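Local coordinates for FdxN element excision controlling factor protein (Anabaena variabilis, PDB 2OKF) that probably binds nucleic acid and is thought, as a XisH protein, to help control excision of the fdxN element from nitrogen-fixation genes, at residues D6-V11 against V60-K65; E10-A15 against L126-E131; W21-D26 against I47-Q52; Q54-E59 against V95-V100. All coordinates share one frame; numbering follows the deposited sequence. Where two conformers were deposited one is given.

Interaction 1: residues D6-V11 against V60-K65. With EDO (1,2-ethanediol), chain G.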
loop_
_atom_site.group_PDB
_atom_site.type_symbol
_atom_site.label_atom_id
_atom_site.label_comp_id
_atom_site.label_asym_id
_atom_site.label_seq_id
_atom_site.Cartn_x
_atom_site.Cartn_y
_atom_site.Cartn_z
ATOM N N ASP A 6 -8.933 -14.281 12.359
ATOM C CA ASP A 6 -10.354 -14.541 12.571
ATOM C C ASP A 6 -10.821 -13.898 13.889
ATOM O O ASP A 6 -11.908 -13.339 13.943
ATOM C CB ASP A 6 -10.674 -16.046 12.547
ATOM C CG ASP A 6 -9.946 -16.832 13.627
ATOM N N VAL A 7 -9.992 -13.956 14.935
ATOM C CA VAL A 7 -10.356 -13.355 16.217
ATOM C C VAL A 7 -10.614 -11.845 16.113
ATOM O O VAL A 7 -11.627 -11.346 16.598
ATOM C CB VAL A 7 -9.276 -13.593 17.281
ATOM C CG1 VAL A 7 -9.526 -12.742 18.533
ATOM C CG2 VAL A 7 -9.213 -15.081 17.630
ATOM N N PHE A 8 -9.682 -11.120 15.512
ATOM C CA PHE A 8 -9.845 -9.672 15.382
ATOM C C PHE A 8 -10.990 -9.335 14.457
ATOM O O PHE A 8 -11.695 -8.348 14.648
ATOM C CB PHE A 8 -8.543 -9.012 14.931
ATOM C CG PHE A 8 -7.525 -8.986 16.006
ATOM C CD1 PHE A 8 -6.726 -10.105 16.248
ATOM C CD2 PHE A 8 -7.402 -7.873 16.827
ATOM C CE1 PHE A 8 -5.815 -10.099 17.280
ATOM C CE2 PHE A 8 -6.492 -7.857 17.863
ATOM C CZ PHE A 8 -5.702 -8.977 18.104
ATOM N N HIS A 9 -11.189 -10.176 13.453
ATOM C CA HIS A 9 -12.306 -10.005 12.555
ATOM C C HIS A 9 -13.629 -10.097 13.340
ATOM O O HIS A 9 -14.552 -9.281 13.164
ATOM C CB HIS A 9 -12.218 -11.092 11.504
ATOM C CG HIS A 9 -13.233 -10.963 10.435
ATOM N ND1 HIS A 9 -12.965 -10.346 9.231
ATOM C CD2 HIS A 9 -14.510 -11.398 10.369
ATOM C CE1 HIS A 9 -14.052 -10.387 8.479
ATOM N NE2 HIS A 9 -15.002 -11.017 9.146
ATOM N N GLU A 10 -13.739 -11.099 14.212
ATOM C CA GLU A 10 -14.922 -11.277 15.023
ATOM C C GLU A 10 -15.081 -10.131 16.021
ATOM O O GLU A 10 -16.197 -9.677 16.255
ATOM C CB GLU A 10 -14.922 -12.636 15.726
ATOM C CG GLU A 10 -15.175 -13.795 14.755
ATOM C CD GLU A 10 -16.456 -13.583 13.931
ATOM O OE1 GLU A 10 -17.536 -13.357 14.539
ATOM O OE2 GLU A 10 -16.372 -13.613 12.674
ATOM N N VAL A 11 -13.976 -9.659 16.592
ATOM C CA VAL A 11 -14.030 -8.516 17.511
ATOM C C VAL A 11 -14.648 -7.303 16.820
ATOM O O VAL A 11 -15.493 -6.633 17.381
ATOM C CB VAL A 11 -12.630 -8.124 18.021
ATOM C CG1 VAL A 11 -12.633 -6.766 18.688
ATOM C CG2 VAL A 11 -12.115 -9.190 18.984
ATOM N N VAL A 60 -10.024 -4.915 8.228
ATOM C CA VAL A 60 -9.580 -5.210 9.586
ATOM C C VAL A 60 -8.116 -5.518 9.698
ATOM O O VAL A 60 -7.653 -6.410 9.040
ATOM C CB VAL A 60 -10.380 -6.370 10.217
ATOM C CG1 VAL A 60 -9.911 -6.622 11.654
ATOM C CG2 VAL A 60 -11.839 -6.037 10.199
ATOM N N LYS A 61 -7.438 -4.800 10.604
ATOM C CA LYS A 61 -6.025 -5.021 10.942
ATOM C C LYS A 61 -5.848 -5.134 12.456
ATOM O O LYS A 61 -6.584 -4.495 13.264
ATOM C CB LYS A 61 -5.132 -3.915 10.375
ATOM C CG LYS A 61 -5.171 -3.866 8.858
ATOM C CD LYS A 61 -4.548 -5.102 8.283
ATOM C CE LYS A 61 -4.733 -5.200 6.796
ATOM N NZ LYS A 61 -3.913 -6.275 6.234
ATOM N N SER A 62 -4.925 -5.988 12.851
ATOM C CA SER A 62 -4.649 -6.217 14.278
ATOM C C SER A 62 -3.293 -5.656 14.706
ATOM O O SER A 62 -3.075 -5.440 15.892
ATOM C CB SER A 62 -4.671 -7.702 14.541
ATOM O OG SER A 62 -3.757 -8.335 13.668
ATOM N N PHE A 63 -2.404 -5.410 13.736
ATOM C CA PHE A 63 -1.092 -4.850 14.019
ATOM C C PHE A 63 -0.398 -5.599 15.145
ATOM O O PHE A 63 -0.032 -5.031 16.176
ATOM C CB PHE A 63 -1.177 -3.334 14.282
ATOM C CG PHE A 63 -1.324 -2.528 13.021
ATOM C CD1 PHE A 63 -0.202 -2.110 12.326
ATOM C CD2 PHE A 63 -2.567 -2.218 12.520
ATOM C CE1 PHE A 63 -0.331 -1.397 11.158
ATOM C CE2 PHE A 63 -2.693 -1.506 11.334
ATOM C CZ PHE A 63 -1.566 -1.098 10.665
ATOM N N LEU A 64 -0.233 -6.895 14.919
ATOM C CA LEU A 64 0.418 -7.749 15.893
ATOM C C LEU A 64 1.916 -7.502 15.916
ATOM O O LEU A 64 2.564 -7.248 14.888
ATOM C CB LEU A 64 0.139 -9.225 15.612
ATOM C CG LEU A 64 -1.322 -9.674 15.753
ATOM C CD1 LEU A 64 -1.404 -11.160 15.436
ATOM C CD2 LEU A 64 -1.890 -9.395 17.127
ATOM N N LYS A 65 2.458 -7.592 17.119
ATOM C CA LYS A 65 3.890 -7.407 17.366
ATOM C C LYS A 65 4.799 -8.383 16.616
ATOM O O LYS A 65 6.020 -8.209 16.614
ATOM C CB LYS A 65 4.167 -7.527 18.864
ATOM C CG LYS A 65 3.498 -6.438 19.700
HETATM C C1 EDO G . -4.376 -9.975 6.619
HETATM O O1 EDO G . -4.858 -9.246 5.482
HETATM C C2 EDO G . -4.635 -9.160 7.879
HETATM O O2 EDO G . -3.416 -9.004 8.598
#
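F8 and S62 make the close part of this contact. CB of S62 sits 3.4 Å above the centroid of the F8 ring and 10° off its normal, so a methylene C-H points onto the centre of the face as a CH-pi contact. All six ring carbons lie within 4 Å of that single atom, and F8 has more surface covered than any other residue of the two segments. The CB of F8 is directed at 60-65, and its first torsion sets CG anti to the carbonyl carbon (chi1 -73°), which leaves F8 CG 3.5 Å from S62 CB. Nearer the helix backbone, CG1 of V60 rests 3.9 Å from the carbonyl O of F8, a fit of methyl against helix backbone.

Packing thins beyond the ring tip. L64 is exposed, and its CD2 reaches CZ of F8 at 4.0 Å, obliquely and with few other atoms involved. K61 points away from the helix: its NZ donates to O1 of a 1,2-ethanediol at 3.2 Å, probably a guest from the crystallisation liquor, and also bonds OE1 of Q79. The two segments bury 230 Å² in total, and none of the touching residues is fully buried.

Helix 6-18 is thereby set against the loop that leaves strand 54-60 for helix 69-90. Y128 of strand 125-129 touches F8 and V60 alike, I47 of strand 47-51 touches H9 and V60, and F63 packs onto helix 69-90.

Interaction 2: residues E10-A15 against L126-E131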
loop_
_atom_site.group_PDB
_atom_site.type_symbol
_atom_site.label_atom_id
_atom_site.label_comp_id
_atom_site.label_asym_id
_atom_site.label_seq_id
_atom_site.Cartn_x
_atom_site.Cartn_y
_atom_site.Cartn_z
ATOM N N GLU A 10 -13.739 -11.099 14.212
ATOM C CA GLU A 10 -14.922 -11.277 15.023
ATOM C C GLU A 10 -15.081 -10.131 16.021
ATOM O O GLU A 10 -16.197 -9.677 16.255
ATOM C CB GLU A 10 -14.922 -12.636 15.726
ATOM C CG GLU A 10 -15.175 -13.795 14.755
ATOM C CD GLU A 10 -16.456 -13.583 13.931
ATOM O OE1 GLU A 10 -17.536 -13.357 14.539
ATOM O OE2 GLU A 10 -16.372 -13.613 12.674
ATOM N N VAL A 11 -13.976 -9.659 16.592
ATOM C CA VAL A 11 -14.030 -8.516 17.511
ATOM C C VAL A 11 -14.648 -7.303 16.820
ATOM O O VAL A 11 -15.493 -6.633 17.381
ATOM C CB VAL A 11 -12.630 -8.124 18.021
ATOM C CG1 VAL A 11 -12.633 -6.766 18.688
ATOM C CG2 VAL A 11 -12.115 -9.190 18.984
ATOM N N VAL A 12 -14.191 -7.000 15.606
ATOM C CA VAL A 12 -14.724 -5.836 14.896
ATOM C C VAL A 12 -16.198 -6.025 14.558
ATOM O O VAL A 12 -16.997 -5.094 14.654
ATOM C CB VAL A 12 -13.861 -5.494 13.640
ATOM C CG1 VAL A 12 -14.508 -4.357 12.872
ATOM C CG2 VAL A 12 -12.460 -5.143 14.071
ATOM N N LYS A 13 -16.583 -7.227 14.157
ATOM C CA LYS A 13 -17.985 -7.503 13.884
ATOM C C LYS A 13 -18.816 -7.270 15.124
ATOM O O LYS A 13 -19.893 -6.698 15.065
ATOM C CB LYS A 13 -18.169 -8.927 13.345
ATOM C CG LYS A 13 -17.681 -9.093 11.953
ATOM C CD LYS A 13 -17.628 -10.542 11.469
ATOM C CE LYS A 13 -18.978 -11.174 11.328
ATOM N NZ LYS A 13 -18.829 -12.500 10.580
ATOM N N THR A 14 -18.321 -7.755 16.267
ATOM C CA THR A 14 -18.996 -7.582 17.544
ATOM C C THR A 14 -19.141 -6.104 17.879
ATOM O O THR A 14 -20.249 -5.657 18.232
ATOM C CB THR A 14 -18.265 -8.345 18.639
ATOM O OG1 THR A 14 -18.443 -9.749 18.364
ATOM C CG2 THR A 14 -18.806 -8.028 20.039
ATOM N N ALA A 15 -18.059 -5.354 17.710
ATOM C CA ALA A 15 -18.056 -3.920 17.991
ATOM C C ALA A 15 -19.061 -3.200 17.096
ATOM O O ALA A 15 -19.821 -2.352 17.547
ATOM C CB ALA A 15 -16.688 -3.386 17.807
ATOM N N LEU A 126 -11.553 3.232 11.694
ATOM C CA LEU A 126 -12.481 2.747 12.720
ATOM C C LEU A 126 -11.542 2.278 13.830
ATOM O O LEU A 126 -10.858 1.271 13.690
ATOM C CB LEU A 126 -13.354 1.604 12.217
ATOM C CG LEU A 126 -14.418 0.989 13.106
ATOM C CD1 LEU A 126 -15.129 -0.155 12.348
ATOM C CD2 LEU A 126 -13.898 0.464 14.388
ATOM N N VAL A 127 -11.499 3.027 14.943
ATOM C CA VAL A 127 -10.626 2.666 16.059
ATOM C C VAL A 127 -11.477 1.881 17.042
ATOM O O VAL A 127 -12.525 2.358 17.514
ATOM C CB VAL A 127 -10.062 3.904 16.754
ATOM C CG1 VAL A 127 -9.109 3.526 17.818
ATOM C CG2 VAL A 127 -9.319 4.803 15.728
ATOM N N TYR A 128 -11.036 0.665 17.292
ATOM C CA TYR A 128 -11.784 -0.270 18.159
ATOM C C TYR A 128 -10.950 -0.737 19.323
ATOM O O TYR A 128 -9.764 -0.862 19.227
ATOM C CB TYR A 128 -12.321 -1.464 17.375
ATOM C CG TYR A 128 -11.312 -2.405 16.788
ATOM C CD1 TYR A 128 -10.632 -2.122 15.600
ATOM C CD2 TYR A 128 -11.029 -3.625 17.396
ATOM C CE1 TYR A 128 -9.742 -2.981 15.094
ATOM C CE2 TYR A 128 -10.116 -4.485 16.906
ATOM C CZ TYR A 128 -9.464 -4.186 15.727
ATOM O OH TYR A 128 -8.547 -5.077 15.197
ATOM N N ASP A 129 -11.610 -0.919 20.455
ATOM C CA ASP A 129 -11.004 -1.427 21.662
ATOM C C ASP A 129 -11.133 -2.940 21.618
ATOM O O ASP A 129 -12.227 -3.500 21.579
ATOM C CB ASP A 129 -11.711 -0.853 22.873
ATOM C CG ASP A 129 -11.052 -1.252 24.147
ATOM O OD1 ASP A 129 -11.101 -2.450 24.510
ATOM O OD2 ASP A 129 -10.462 -0.358 24.785
ATOM N N VAL A 130 -10.003 -3.618 21.621
ATOM C CA VAL A 130 -10.008 -5.069 21.450
ATOM C C VAL A 130 -10.596 -5.847 22.629
ATOM O O VAL A 130 -11.449 -6.745 22.456
ATOM C CB VAL A 130 -8.564 -5.570 21.151
ATOM C CG1 VAL A 130 -8.496 -7.085 21.186
ATOM C CG2 VAL A 130 -8.066 -5.007 19.813
ATOM N N GLU A 131 -10.162 -5.518 23.844
ATOM C CA GLU A 131 -10.592 -6.256 25.029
ATOM C C GLU A 131 -12.092 -6.100 25.273
ATOM O O GLU A 131 -12.776 -7.058 25.620
ATOM C CB GLU A 131 -9.797 -5.800 26.253
ATOM C CG GLU A 131 -10.150 -6.548 27.522
ATOM C CD GLU A 131 -9.261 -6.184 28.723
ATOM O OE1 GLU A 131 -8.525 -5.170 28.661
ATOM O OE2 GLU A 131 -9.318 -6.920 29.743
#
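V12 and Y128 interlock as methyl and ring. CG2 of V12 stands 3.5 Å from the centroid of the Y128 ring, 10° from its normal, so the bump of the helix meets the middle of a flat surface in a CH-pi contact. CG2, the methyl anti to the carbonyl carbon, is the one over the ring, while CG1 lies anti to the backbone N (chi1 175°) and is a looser neighbour of L126 CD1 at 4.3 Å. One residue earlier, CG1 of V11 approaches the same ring obliquely, 3.8 Å from CD2, and it also touches the carbonyl O of V130 at 3.9 Å. Two adjacent helix residues thus approach the tyrosine from the same side of its ring, with the leucine two positions back along the strand filling in beside them.

The helix passes over the strand almost at a right angle, the short axes 9.1 Å apart at 100°, which places it across one face of the central sheet, where V58 and V60 of strand 54-60 also meet V12.

Everything that crosses is carbon against carbon or ring, apart from the V11 methyl on backbone oxygens. The pairing therefore rests mainly on apolar contact and shape, while the hydroxyl of the buried Y128 finds its hydrogen bond at the carbonyl of K61.

Interaction 3: residues W21-D26 against I47-Q52; sequences WQITDD and IAAERQ
Two consecutive residues, T24 and D25, lie opposite the single residue A48, so one strand spends two residues on one partner of the other: a classic beta bulge. The evidence lies in the A48 carbonyl, which accepts T24 N at 2.9 Å and D25 N only weakly, while A48 N donates back to D25 O. T24 carries the helix-like psi of -25° that a bulge needs at its first position, and the register slips by one between I23 and D25. Before the slip, Q22 and E50 form a regular antiparallel hydrogen-bonded pair. Beside the bulge, a water bridges T24 OG1 and E50 OE1, 2.8 Å from the hydroxyl and donating to the carboxylate.

Strand 22-25 is the outermost of the mixed sheet within this chain, laid against strand 47-51, which turns back into antiparallel strand 54-60, consistent with the core sheet of the PD-(D/E)xK clan, to which the family belongs.

At the strand end, R51 drapes over one face of the W21 indole. Its CB stands 3.6 Å from the six-membered ring centroid, and a bend at chi3 (69°) swings NE back over the ring, 3.6 Å from CE2. The guanidinium is then nearly parallel to the indole, 14° between planes, and its NH1 is held by the D19 carbonyl. On the opposite face from Q22 and E50, CD1 of I23 nestles between I47 CG2 and A49 CB, each 4.0 Å away. D26 turns instead to K13 and H9 of helix 6-18.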
loop_
_atom_site.group_PDB
_atom_site.type_symbol
_atom_site.label_atom_id
_atom_site.label_comp_id
_atom_site.label_asym_id
_atom_site.label_seq_id
_atom_site.Cartn_x
_atom_site.Cartn_y
_atom_site.Cartn_z
ATOM N N TRP A 21 -24.894 -1.559 13.801
ATOM C CA TRP A 21 -24.572 -1.842 12.397
ATOM C C TRP A 21 -25.014 -3.262 12.061
ATOM O O TRP A 21 -24.947 -4.182 12.880
ATOM C CB TRP A 21 -23.061 -1.698 12.161
ATOM C CG TRP A 21 -22.598 -0.285 12.287
ATOM C CD1 TRP A 21 -22.262 0.364 13.459
ATOM C CD2 TRP A 21 -22.505 0.683 11.249
ATOM N NE1 TRP A 21 -21.985 1.646 13.196
ATOM C CE2 TRP A 21 -22.107 1.887 11.850
ATOM C CE3 TRP A 21 -22.701 0.645 9.856
ATOM C CZ2 TRP A 21 -21.912 3.055 11.109
ATOM C CZ3 TRP A 21 -22.545 1.794 9.137
ATOM C CH2 TRP A 21 -22.165 2.991 9.765
ATOM N N GLN A 22 -25.551 -3.414 10.869
ATOM C CA GLN A 22 -25.977 -4.686 10.325
ATOM C C GLN A 22 -24.887 -5.158 9.389
ATOM O O GLN A 22 -24.526 -4.440 8.451
ATOM C CB GLN A 22 -27.264 -4.491 9.525
ATOM C CG GLN A 22 -27.739 -5.746 8.776
ATOM C CD GLN A 22 -28.912 -5.498 7.799
ATOM O OE1 GLN A 22 -29.458 -4.379 7.688
ATOM N NE2 GLN A 22 -29.279 -6.548 7.063
ATOM N N ILE A 23 -24.347 -6.338 9.656
ATOM C CA ILE A 23 -23.362 -6.924 8.798
ATOM C C ILE A 23 -24.057 -7.542 7.560
ATOM O O ILE A 23 -24.965 -8.380 7.729
ATOM C CB ILE A 23 -22.555 -7.973 9.528
ATOM C CG1 ILE A 23 -21.981 -7.467 10.882
ATOM C CG2 ILE A 23 -21.472 -8.532 8.622
ATOM C CD1 ILE A 23 -21.111 -6.308 10.822
ATOM N N THR A 24 -23.688 -7.140 6.341
ATOM C CA THR A 24 -24.372 -7.653 5.150
ATOM C C THR A 24 -23.553 -8.638 4.327
ATOM O O THR A 24 -24.130 -9.469 3.595
ATOM C CB THR A 24 -24.868 -6.511 4.270
ATOM O OG1 THR A 24 -23.746 -5.706 3.841
ATOM C CG2 THR A 24 -25.896 -5.692 5.042
ATOM N N ASP A 25 -22.245 -8.560 4.423
ATOM C CA ASP A 25 -21.375 -9.453 3.693
ATOM C C ASP A 25 -20.072 -9.591 4.433
ATOM O O ASP A 25 -19.490 -8.627 4.980
ATOM C CB ASP A 25 -21.116 -8.988 2.242
ATOM C CG ASP A 25 -22.193 -9.438 1.276
ATOM O OD1 ASP A 25 -22.683 -10.599 1.369
ATOM O OD2 ASP A 25 -22.549 -8.633 0.404
ATOM N N ASP A 26 -19.605 -10.822 4.458
ATOM C CA ASP A 26 -18.374 -11.123 5.091
ATOM C C ASP A 26 -17.962 -12.480 4.559
ATOM O O ASP A 26 -18.482 -13.502 4.999
ATOM C CB ASP A 26 -18.552 -11.140 6.603
ATOM C CG ASP A 26 -17.257 -11.385 7.327
ATOM O OD1 ASP A 26 -16.209 -11.408 6.667
ATOM O OD2 ASP A 26 -17.296 -11.576 8.558
ATOM N N ILE A 47 -15.280 -6.572 5.655
ATOM C CA ILE A 47 -16.621 -6.635 6.211
ATOM C C ILE A 47 -17.474 -5.548 5.569
ATOM O O ILE A 47 -17.064 -4.401 5.534
ATOM C CB ILE A 47 -16.638 -6.365 7.733
ATOM C CG1 ILE A 47 -15.796 -7.391 8.472
ATOM C CG2 ILE A 47 -18.061 -6.348 8.248
ATOM C CD1 ILE A 47 -15.502 -7.042 9.962
ATOM N N ALA A 48 -18.650 -5.904 5.065
ATOM C CA ALA A 48 -19.602 -4.921 4.548
ATOM C C ALA A 48 -20.677 -4.773 5.630
ATOM O O ALA A 48 -21.176 -5.772 6.165
ATOM C CB ALA A 48 -20.256 -5.384 3.289
ATOM N N ALA A 49 -21.061 -3.539 5.939
ATOM C CA ALA A 49 -22.087 -3.311 6.927
ATOM C C ALA A 49 -22.851 -2.082 6.567
ATOM O O ALA A 49 -22.431 -1.275 5.719
ATOM C CB ALA A 49 -21.473 -3.153 8.326
ATOM N N GLU A 50 -24.014 -1.951 7.197
ATOM C CA GLU A 50 -24.803 -0.759 6.974
ATOM C C GLU A 50 -25.634 -0.390 8.164
ATOM O O GLU A 50 -25.879 -1.219 9.022
ATOM C CB GLU A 50 -25.688 -0.888 5.729
ATOM C CG GLU A 50 -26.735 -1.889 5.806
ATOM C CD GLU A 50 -27.538 -1.854 4.508
ATOM O OE1 GLU A 50 -27.020 -2.334 3.480
ATOM O OE2 GLU A 50 -28.682 -1.329 4.513
ATOM N N ARG A 51 -26.014 0.886 8.238
ATOM C CA ARG A 51 -26.856 1.359 9.334
ATOM C C ARG A 51 -27.641 2.554 8.843
ATOM O O ARG A 51 -27.041 3.541 8.401
ATOM C CB ARG A 51 -25.967 1.745 10.530
ATOM C CG ARG A 51 -26.743 1.975 11.836
ATOM C CD ARG A 51 -25.773 2.249 12.993
ATOM N NE ARG A 51 -25.130 3.543 12.794
ATOM C CZ ARG A 51 -24.507 4.218 13.745
ATOM N NH1 ARG A 51 -24.424 3.712 15.000
ATOM N NH2 ARG A 51 -24.000 5.384 13.440
ATOM N N GLN A 52 -28.967 2.474 8.961
ATOM C CA GLN A 52 -29.831 3.550 8.516
ATOM C C GLN A 52 -29.458 3.976 7.097
ATOM O O GLN A 52 -29.315 5.166 6.797
ATOM C CB GLN A 52 -29.719 4.710 9.504
ATOM C CG GLN A 52 -30.956 5.588 9.580
ATOM C CD GLN A 52 -30.858 6.605 10.699
ATOM O OE1 GLN A 52 -29.758 7.010 11.075
ATOM N NE2 GLN A 52 -32.004 7.038 11.214
HETATM O O HOH W 1 -24.428 -3.047 3.367
#

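Interaction 4: residues Q54-E59 against V95-V100; sequences QKIAVE and VLYLAV
CG of E59 is anti to the backbone N (chi1 173°) and the chain runs on extended, while L98 turns CD1 back toward the neighbouring strand with chi2 at 67°; together these torsions lay the E59 carboxylate against a leucine methyl, OE2 to CD1 3.5 Å, the two side chains crossing obliquely. On the other face, CG1 of V58 reaches CB of A99 at 3.5 Å. Farther back on that face I56 meets Y97, its CG2 3.8 Å from CE1 and the side chains about perpendicular. A57 CB and L96 CD1, 3.8 Å apart, close the face that carries E59.

The backbones run parallel, with short axes 35° apart. Five hydrogen bonds pass between them, K55 O to V95 N at 3.0 Å first and E59 O to A99 N at 2.8 Å last. A57 and E59 each use both N and O, A57 to V95 and Y97, E59 to Y97 and A99. In register, I56, A57, V58 and E59 stand beside V95, L96, Y97 and L98. The pair forms the two strands of a beta-alpha-beta unit whose helix 69-90 covers the E59 and L96 face, where A76, Q79 and F80 touch E59.

E59 and K61 match the (D/E)xK spacing of the PD-(D/E)xK clan, though a catalytic role is not established here. The Y97 hydroxyl bonds N140 OD1, outside the contact. Segment 95-100 offers the E59 carboxylate the L98 methyl and no polar partner, so the five backbone bonds carry the polar cohesion.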
loop_
_atom_site.group_PDB
_atom_site.type_symbol
_atom_site.label_atom_id
_atom_site.label_comp_id
_atom_site.label_asym_id
_atom_site.label_seq_id
_atom_site.Cartn_x
_atom_site.Cartn_y
_atom_site.Cartn_z
ATOM N N GLN A 54 -26.669 3.995 5.555
ATOM C CA GLN A 54 -25.270 4.374 5.342
ATOM C C GLN A 54 -24.478 3.078 5.236
ATOM O O GLN A 54 -24.537 2.244 6.103
ATOM C CB GLN A 54 -24.743 5.267 6.461
ATOM C CG GLN A 54 -25.689 6.433 6.775
ATOM C CD GLN A 54 -26.223 7.123 5.530
ATOM O OE1 GLN A 54 -27.440 7.261 5.349
ATOM N NE2 GLN A 54 -25.327 7.535 4.653
ATOM N N LYS A 55 -23.767 2.923 4.116
ATOM C CA LYS A 55 -23.005 1.698 3.801
ATOM C C LYS A 55 -21.524 1.892 3.996
ATOM O O LYS A 55 -20.960 2.916 3.624
ATOM C CB LYS A 55 -23.248 1.309 2.320
ATOM C CG LYS A 55 -24.674 0.872 2.014
ATOM C CD LYS A 55 -24.845 0.581 0.516
ATOM C CE LYS A 55 -26.267 0.188 0.198
ATOM N NZ LYS A 55 -26.487 0.085 -1.265
ATOM N N ILE A 56 -20.890 0.894 4.591
ATOM C CA ILE A 56 -19.453 0.897 4.842
ATOM C C ILE A 56 -18.803 -0.435 4.492
ATOM O O ILE A 56 -19.462 -1.452 4.370
ATOM C CB ILE A 56 -19.098 1.254 6.309
ATOM C CG1 ILE A 56 -19.547 0.151 7.259
ATOM C CG2 ILE A 56 -19.721 2.577 6.685
ATOM C CD1 ILE A 56 -19.089 0.358 8.668
ATOM N N ALA A 57 -17.484 -0.372 4.299
ATOM C CA ALA A 57 -16.641 -1.544 4.154
ATOM C C ALA A 57 -15.521 -1.349 5.159
ATOM O O ALA A 57 -15.050 -0.248 5.350
ATOM C CB ALA A 57 -16.070 -1.674 2.738
ATOM N N VAL A 58 -15.125 -2.417 5.841
ATOM C CA VAL A 58 -14.110 -2.320 6.852
ATOM C C VAL A 58 -13.008 -3.315 6.597
ATOM O O VAL A 58 -13.240 -4.522 6.496
ATOM C CB VAL A 58 -14.688 -2.590 8.267
ATOM C CG1 VAL A 58 -13.596 -2.425 9.316
ATOM C CG2 VAL A 58 -15.834 -1.645 8.538
ATOM N N GLU A 59 -11.799 -2.751 6.485
ATOM C CA GLU A 59 -10.515 -3.458 6.346
ATOM C C GLU A 59 -9.946 -3.676 7.750
ATOM O O GLU A 59 -9.521 -2.737 8.399
ATOM C CB GLU A 59 -9.565 -2.684 5.469
ATOM C CG GLU A 59 -8.167 -3.261 5.408
ATOM C CD GLU A 59 -7.221 -2.387 4.666
ATOM O OE1 GLU A 59 -7.665 -1.543 3.877
ATOM O OE2 GLU A 59 -5.977 -2.532 4.861
ATOM N N VAL A 95 -18.508 3.329 1.900
ATOM C CA VAL A 95 -17.293 4.007 2.341
ATOM C C VAL A 95 -16.366 3.071 3.089
ATOM O O VAL A 95 -16.766 2.421 4.032
ATOM C CB VAL A 95 -17.659 5.212 3.228
ATOM C CG1 VAL A 95 -16.448 5.946 3.713
ATOM C CG2 VAL A 95 -18.564 6.161 2.440
ATOM N N LEU A 96 -15.098 3.055 2.682
ATOM C CA LEU A 96 -14.083 2.189 3.291
ATOM C C LEU A 96 -13.379 2.800 4.491
ATOM O O LEU A 96 -12.937 3.964 4.449
ATOM C CB LEU A 96 -13.021 1.865 2.247
ATOM C CG LEU A 96 -11.929 0.903 2.661
ATOM C CD1 LEU A 96 -12.470 -0.469 2.921
ATOM C CD2 LEU A 96 -10.840 0.865 1.613
ATOM N N TYR A 97 -13.259 1.971 5.533
ATOM C CA TYR A 97 -12.538 2.329 6.754
ATOM C C TYR A 97 -11.459 1.284 7.056
ATOM O O TYR A 97 -11.706 0.092 6.864
ATOM C CB TYR A 97 -13.506 2.394 7.974
ATOM C CG TYR A 97 -14.450 3.526 7.886
ATOM C CD1 TYR A 97 -15.615 3.396 7.118
ATOM C CD2 TYR A 97 -14.195 4.754 8.501
ATOM C CE1 TYR A 97 -16.473 4.446 6.953
ATOM C CE2 TYR A 97 -15.065 5.823 8.328
ATOM C CZ TYR A 97 -16.194 5.665 7.549
ATOM O OH TYR A 97 -17.090 6.722 7.376
ATOM N N LEU A 98 -10.322 1.751 7.551
ATOM C CA LEU A 98 -9.261 0.873 8.098
ATOM C C LEU A 98 -9.574 0.728 9.568
ATOM O O LEU A 98 -9.545 1.715 10.318
ATOM C CB LEU A 98 -7.887 1.465 7.891
ATOM C CG LEU A 98 -6.734 0.694 8.493
ATOM C CD1 LEU A 98 -6.561 -0.625 7.782
ATOM C CD2 LEU A 98 -5.488 1.530 8.391
ATOM N N ALA A 99 -9.799 -0.501 10.016
ATOM C CA ALA A 99 -10.059 -0.755 11.455
ATOM C C ALA A 99 -8.723 -1.010 12.160
ATOM O O ALA A 99 -7.972 -1.869 11.755
ATOM C CB ALA A 99 -10.980 -1.946 11.636
ATOM N N VAL A 100 -8.443 -0.221 13.187
ATOM C CA VAL A 100 -7.188 -0.209 13.922
ATOM C C VAL A 100 -7.486 -0.431 15.433
ATOM O O VAL A 100 -8.344 0.262 15.952
ATOM C CB VAL A 100 -6.587 1.253 13.762
ATOM C CG1 VAL A 100 -5.233 1.412 14.425
ATOM C CG2 VAL A 100 -6.483 1.679 12.289
#

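In the fold
From the N terminus, helix 6-18 serves both interaction 1 and interaction 2, which share E10 and V11: the first closes a loop to the segment leaving strand 54-60, the second a far longer one to strand 125-129. Interaction 3, between two early strands, nests inside both. Interaction 4 opens after it, nests inside interaction 2 and crosses interaction 1, whose second segment lies between its strands along the chain. Backbone hydrogen bonds join I47 to V58 and L126 to L98, so interactions 3, 4 and 2 reach one sheet, across which the helix lies. The Y128 hydroxyl bonded to K61 O links interactions 1 and 2, and the K13-D26 salt bridge ties the helix to segment 21-26.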